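Local coordinates for small archaeal modifier protein 1 (Haloferax volcanii DS2, PDB 4HRO) that is covalently attached to lysines of target proteins as a ubiquitin-like modifier and also carries sulfur for molybdenum cofactor biosynthesis, at residues A[54-57]-A[58-62]; A[61-65]-A[66-70]. One frame throughout, in Å; residues are numbered along the deposited sequence. Where two conformers were deposited one is given.

Contact 1. Residues A[54-57]-A[58-62]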
loop_
_atom_site.group_PDB
_atom_site.type_symbol
_atom_site.label_atom_id
_atom_site.label_comp_id
_atom_site.label_asym_id
_atom_site.label_seq_id
_atom_site.Cartn_x
_atom_site.Cartn_y
_atom_site.Cartn_z
ATOM N N GLY A 54 3.333 14.569 -3.198
ATOM C CA GLY A 54 3.175 13.583 -2.130
ATOM C C GLY A 54 1.797 12.971 -2.031
ATOM O O GLY A 54 1.557 12.135 -1.162
ATOM N N GLU A 55 0.889 13.377 -2.906
ATOM C CA GLU A 55 -0.473 12.848 -2.883
ATOM C C GLU A 55 -0.590 11.622 -3.790
ATOM O O GLU A 55 0.090 11.505 -4.812
ATOM C CB GLU A 55 -1.488 13.903 -3.327
ATOM C CG GLU A 55 -1.537 15.150 -2.440
ATOM C CD GLU A 55 -2.031 14.885 -1.030
ATOM O OE1 GLU A 55 -2.998 14.103 -0.869
ATOM O OE2 GLU A 55 -1.456 15.471 -0.077
ATOM N N LEU A 56 -1.454 10.702 -3.384
ATOM C CA LEU A 56 -1.758 9.516 -4.154
ATOM C C LEU A 56 -2.257 9.914 -5.537
ATOM O O LEU A 56 -3.075 10.830 -5.654
ATOM C CB LEU A 56 -2.819 8.714 -3.385
ATOM C CG LEU A 56 -3.130 7.290 -3.792
ATOM C CD1 LEU A 56 -1.942 6.381 -3.575
ATOM C CD2 LEU A 56 -4.323 6.794 -2.986
ATOM N N TYR A 57 -1.768 9.260 -6.589
ATOM C CA TYR A 57 -2.275 9.546 -7.922
ATOM C C TYR A 57 -3.752 9.228 -8.000
ATOM O O TYR A 57 -4.231 8.286 -7.369
ATOM C CB TYR A 57 -1.612 8.696 -8.995
ATOM C CG TYR A 57 -0.170 9.018 -9.319
ATOM C CD1 TYR A 57 0.219 10.264 -9.813
ATOM C CD2 TYR A 57 0.811 8.041 -9.165
ATOM C CE1 TYR A 57 1.569 10.527 -10.119
ATOM C CE2 TYR A 57 2.128 8.289 -9.477
ATOM C CZ TYR A 57 2.503 9.529 -9.935
ATOM O OH TYR A 57 3.802 9.780 -10.285
ATOM N N ASP A 58 -4.456 9.988 -8.831
ATOM C CA ASP A 58 -5.874 9.725 -9.104
ATOM C C ASP A 58 -6.072 8.294 -9.591
ATOM O O ASP A 58 -5.268 7.756 -10.347
ATOM C CB ASP A 58 -6.425 10.680 -10.183
ATOM C CG ASP A 58 -6.414 12.144 -9.762
ATOM O OD1 ASP A 58 -6.304 12.450 -8.557
ATOM O OD2 ASP A 58 -6.538 13.006 -10.662
ATOM N N HIS A 59 -7.155 7.687 -9.142
ATOM C CA HIS A 59 -7.618 6.415 -9.667
ATOM C C HIS A 59 -6.868 5.191 -9.160
ATOM O O HIS A 59 -7.253 4.083 -9.521
ATOM C CB HIS A 59 -7.670 6.398 -11.206
ATOM C CG HIS A 59 -8.352 7.587 -11.805
ATOM N ND1 HIS A 59 -9.656 7.913 -11.514
ATOM C CD2 HIS A 59 -7.914 8.523 -12.683
ATOM C CE1 HIS A 59 -9.995 9.001 -12.185
ATOM N NE2 HIS A 59 -8.957 9.392 -12.903
ATOM N N ILE A 60 -5.824 5.353 -8.342
ATOM C CA ILE A 60 -5.237 4.191 -7.680
ATOM C C ILE A 60 -6.251 3.677 -6.684
ATOM O O ILE A 60 -6.850 4.458 -5.950
ATOM C CB ILE A 60 -3.942 4.545 -6.969
ATOM C CG1 ILE A 60 -2.863 4.784 -8.012
ATOM C CG2 ILE A 60 -3.522 3.417 -5.972
ATOM C CD1 ILE A 60 -1.534 5.192 -7.444
ATOM N N ASN A 61 -6.450 2.365 -6.652
ATOM C CA ASN A 61 -7.451 1.773 -5.771
ATOM C C ASN A 61 -6.789 0.968 -4.654
ATOM O O ASN A 61 -6.228 -0.106 -4.887
ATOM C CB ASN A 61 -8.444 0.902 -6.555
ATOM C CG ASN A 61 -9.325 1.717 -7.499
ATOM O OD1 ASN A 61 -9.413 2.936 -7.383
ATOM N ND2 ASN A 61 -9.985 1.038 -8.430
ATOM N N VAL A 62 -6.895 1.505 -3.439
ATOM C CA VAL A 62 -6.353 0.911 -2.239
ATOM C C VAL A 62 -7.492 0.182 -1.549
ATOM O O VAL A 62 -8.530 0.793 -1.263
ATOM C CB VAL A 62 -5.798 1.998 -1.308
ATOM C CG1 VAL A 62 -5.217 1.363 -0.072
ATOM C CG2 VAL A 62 -4.755 2.860 -2.018
#
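Leu56 and Ile60 meet through methyl groups where a type II beta turn, Tyr57 to Ile60, leads the chain into strand 61-64 of this ubiquitin-like beta-grasp fold. CD1 of Leu56 lies 4.1 Å from CD1 of Ile60 and equally near its CG2, so one methyl rests against both branches of the isoleucine. The other branch of Leu56 reaches past the turn to the strand, its CD2 4.1 Å from CG2 of Val62. This spread follows from the leucine torsion: with CG anti to the backbone N (chi1 -167°), the fork is turned toward Ile60 and Val62 although the bond to CB does not aim at them. Leu35 of helix 31-41 and Leu83 of strand 80-84 continue the apolar cluster, the former against Leu56, the latter against Ile60 and Val62.

Outward from this centre, the extended CG1-CD1 arm of Ile60 brings CD1 to 3.8 Å from CB of Tyr57 and close to the edge of the ring, near its plane. Cut back to an alanine here, the side chain would probably lose its touch with Leu56 CD1 and Tyr57 CB and open a gap between them and Leu83. The end of the tyrosine side chain leads away from residues 58-62, and its OH is hydrogen-bonded to the carbonyl O of Ser47. At the exposed bend, CB of Asp58 sits over one face of the His59 ring, toward its rim, and the positive phi of His59 (78°) suits the third position of a type II turn. The turn is closed by a weak hydrogen bond from Ile60 N to Tyr57 O, long at 3.5 Å but nearly straight, with 167° at the hydrogen.

Contact 2. Residues A[61-65]-A[66-70]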
loop_
_atom_site.group_PDB
_atom_site.type_symbol
_atom_site.label_atom_id
_atom_site.label_comp_id
_atom_site.label_asym_id
_atom_site.label_seq_id
_atom_site.Cartn_x
_atom_site.Cartn_y
_atom_site.Cartn_z
ATOM N N ASN A 61 -6.450 2.365 -6.652
ATOM C CA ASN A 61 -7.451 1.773 -5.771
ATOM C C ASN A 61 -6.789 0.968 -4.654
ATOM O O ASN A 61 -6.228 -0.106 -4.887
ATOM C CB ASN A 61 -8.444 0.902 -6.555
ATOM C CG ASN A 61 -9.325 1.717 -7.499
ATOM O OD1 ASN A 61 -9.413 2.936 -7.383
ATOM N ND2 ASN A 61 -9.985 1.038 -8.430
ATOM N N VAL A 62 -6.895 1.505 -3.439
ATOM C CA VAL A 62 -6.353 0.911 -2.239
ATOM C C VAL A 62 -7.492 0.182 -1.549
ATOM O O VAL A 62 -8.530 0.793 -1.263
ATOM C CB VAL A 62 -5.798 1.998 -1.308
ATOM C CG1 VAL A 62 -5.217 1.363 -0.072
ATOM C CG2 VAL A 62 -4.755 2.860 -2.018
ATOM N N LEU A 63 -7.314 -1.106 -1.269
ATOM C CA LEU A 63 -8.294 -1.894 -0.542
ATOM C C LEU A 63 -7.723 -2.384 0.766
ATOM O O LEU A 63 -6.529 -2.711 0.864
ATOM C CB LEU A 63 -8.762 -3.104 -1.342
ATOM C CG LEU A 63 -9.276 -2.891 -2.750
ATOM C CD1 LEU A 63 -9.809 -4.215 -3.288
ATOM C CD2 LEU A 63 -10.322 -1.825 -2.839
ATOM N N ARG A 64 -8.594 -2.465 1.766
ATOM C CA ARG A 64 -8.293 -3.101 3.036
ATOM C C ARG A 64 -9.322 -4.212 3.229
ATOM O O ARG A 64 -10.535 -3.947 3.289
ATOM C CB ARG A 64 -8.395 -2.100 4.191
ATOM C CG ARG A 64 -8.197 -2.741 5.535
ATOM C CD ARG A 64 -8.436 -1.802 6.674
ATOM N NE ARG A 64 -8.110 -2.481 7.922
ATOM C CZ ARG A 64 -8.768 -2.335 9.069
ATOM N NH1 ARG A 64 -9.814 -1.513 9.185
ATOM N NH2 ARG A 64 -8.360 -3.027 10.126
ATOM N N ASN A 65 -8.868 -5.460 3.310
ATOM C CA ASN A 65 -9.740 -6.608 3.490
ATOM C C ASN A 65 -10.897 -6.583 2.492
ATOM O O ASN A 65 -12.046 -6.847 2.840
ATOM C CB ASN A 65 -10.211 -6.683 4.944
ATOM C CG ASN A 65 -9.062 -6.750 5.934
ATOM O OD1 ASN A 65 -9.099 -6.142 7.008
ATOM N ND2 ASN A 65 -8.041 -7.487 5.585
ATOM N N GLY A 66 -10.574 -6.293 1.238
ATOM C CA GLY A 66 -11.519 -6.389 0.129
ATOM C C GLY A 66 -12.415 -5.181 -0.082
ATOM O O GLY A 66 -13.233 -5.194 -0.997
ATOM N N GLU A 67 -12.287 -4.138 0.732
ATOM C CA GLU A 67 -13.127 -2.938 0.600
ATOM C C GLU A 67 -12.257 -1.717 0.353
ATOM O O GLU A 67 -11.176 -1.594 0.946
ATOM C CB GLU A 67 -13.939 -2.713 1.880
ATOM C CG GLU A 67 -14.822 -3.881 2.321
ATOM C CD GLU A 67 -15.597 -3.570 3.600
ATOM O OE1 GLU A 67 -15.410 -4.291 4.609
ATOM O OE2 GLU A 67 -16.381 -2.595 3.602
ATOM N N ALA A 68 -12.709 -0.814 -0.517
ATOM C CA ALA A 68 -11.997 0.436 -0.753
ATOM C C ALA A 68 -11.735 1.145 0.571
ATOM O O ALA A 68 -12.634 1.250 1.408
ATOM C CB ALA A 68 -12.796 1.339 -1.709
ATOM N N ALA A 69 -10.506 1.631 0.749
ATOM C CA ALA A 69 -10.073 2.290 1.975
ATOM C C ALA A 69 -9.401 3.620 1.677
ATOM O O ALA A 69 -8.561 3.716 0.772
ATOM C CB ALA A 69 -9.135 1.391 2.740
ATOM N N ALA A 70 -9.757 4.636 2.456
ATOM C CA ALA A 70 -9.067 5.908 2.461
ATOM C C ALA A 70 -7.799 5.774 3.291
ATOM O O ALA A 70 -7.701 4.923 4.196
ATOM C CB ALA A 70 -9.968 6.995 3.020
HETATM O O HOH W 1 -13.763 -6.405 4.866
#
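The carbonyl O of Glu67 receives the backbone N of Arg64 at 2.8 Å, and the CA of Leu63 approaches the same oxygen at 3.3 Å in a CA-H...O contact. In return, Glu67 N donates to Arg64 O at 3.1 Å, completing the hydrogen-bonded pair beside the type I' turn of a beta hairpin with a two-residue loop. Asn65 and Gly66 both have positive phi at the bend; a CB on Gly66 would run into Asn65 O. Further down the hairpin, Ala69 N is bound to Val62 O at 2.9 Å.

Side chains add apolar contacts. CD2 of Leu63 touches the opposing backbone, 3.5 Å from Ala68 N, while CB of Arg64 meets CB of Ala69 at 3.9 Å. A chi1 of 175° and a chain straight as far as NE carry the guanidinium of Arg64 away from the hairpin to a salt bridge with Asp79. A water donates both to Asn65 O and to Glu67 OE1, linking the bend to the carboxylate. The chemistry thus implies a hairpin held mainly by backbone bonds, its arginine charge probably balanced by Asp79 rather than by Glu67.

Following the chain from its N terminus, contact 1 comes first: after helix 46-49, the loop at 54-57 bends through a tight turn and enters the sheet. Contact 2 begins where contact 1 ends, since both include Asn61 and Val62, and it closes the hairpin between strands 61-64 and 67-68. The two local loops therefore follow in series, overlapping at the start of strand 61-64 without nesting or crossing. Their centres lie 12 Å apart. Contact 1 ties the entering loop to the apolar layer between helix 31-41 and the sheet, while contact 2 adds strand 67-68, one of the two outermost, beside strand 61-64, whose other neighbour is strand 80-84.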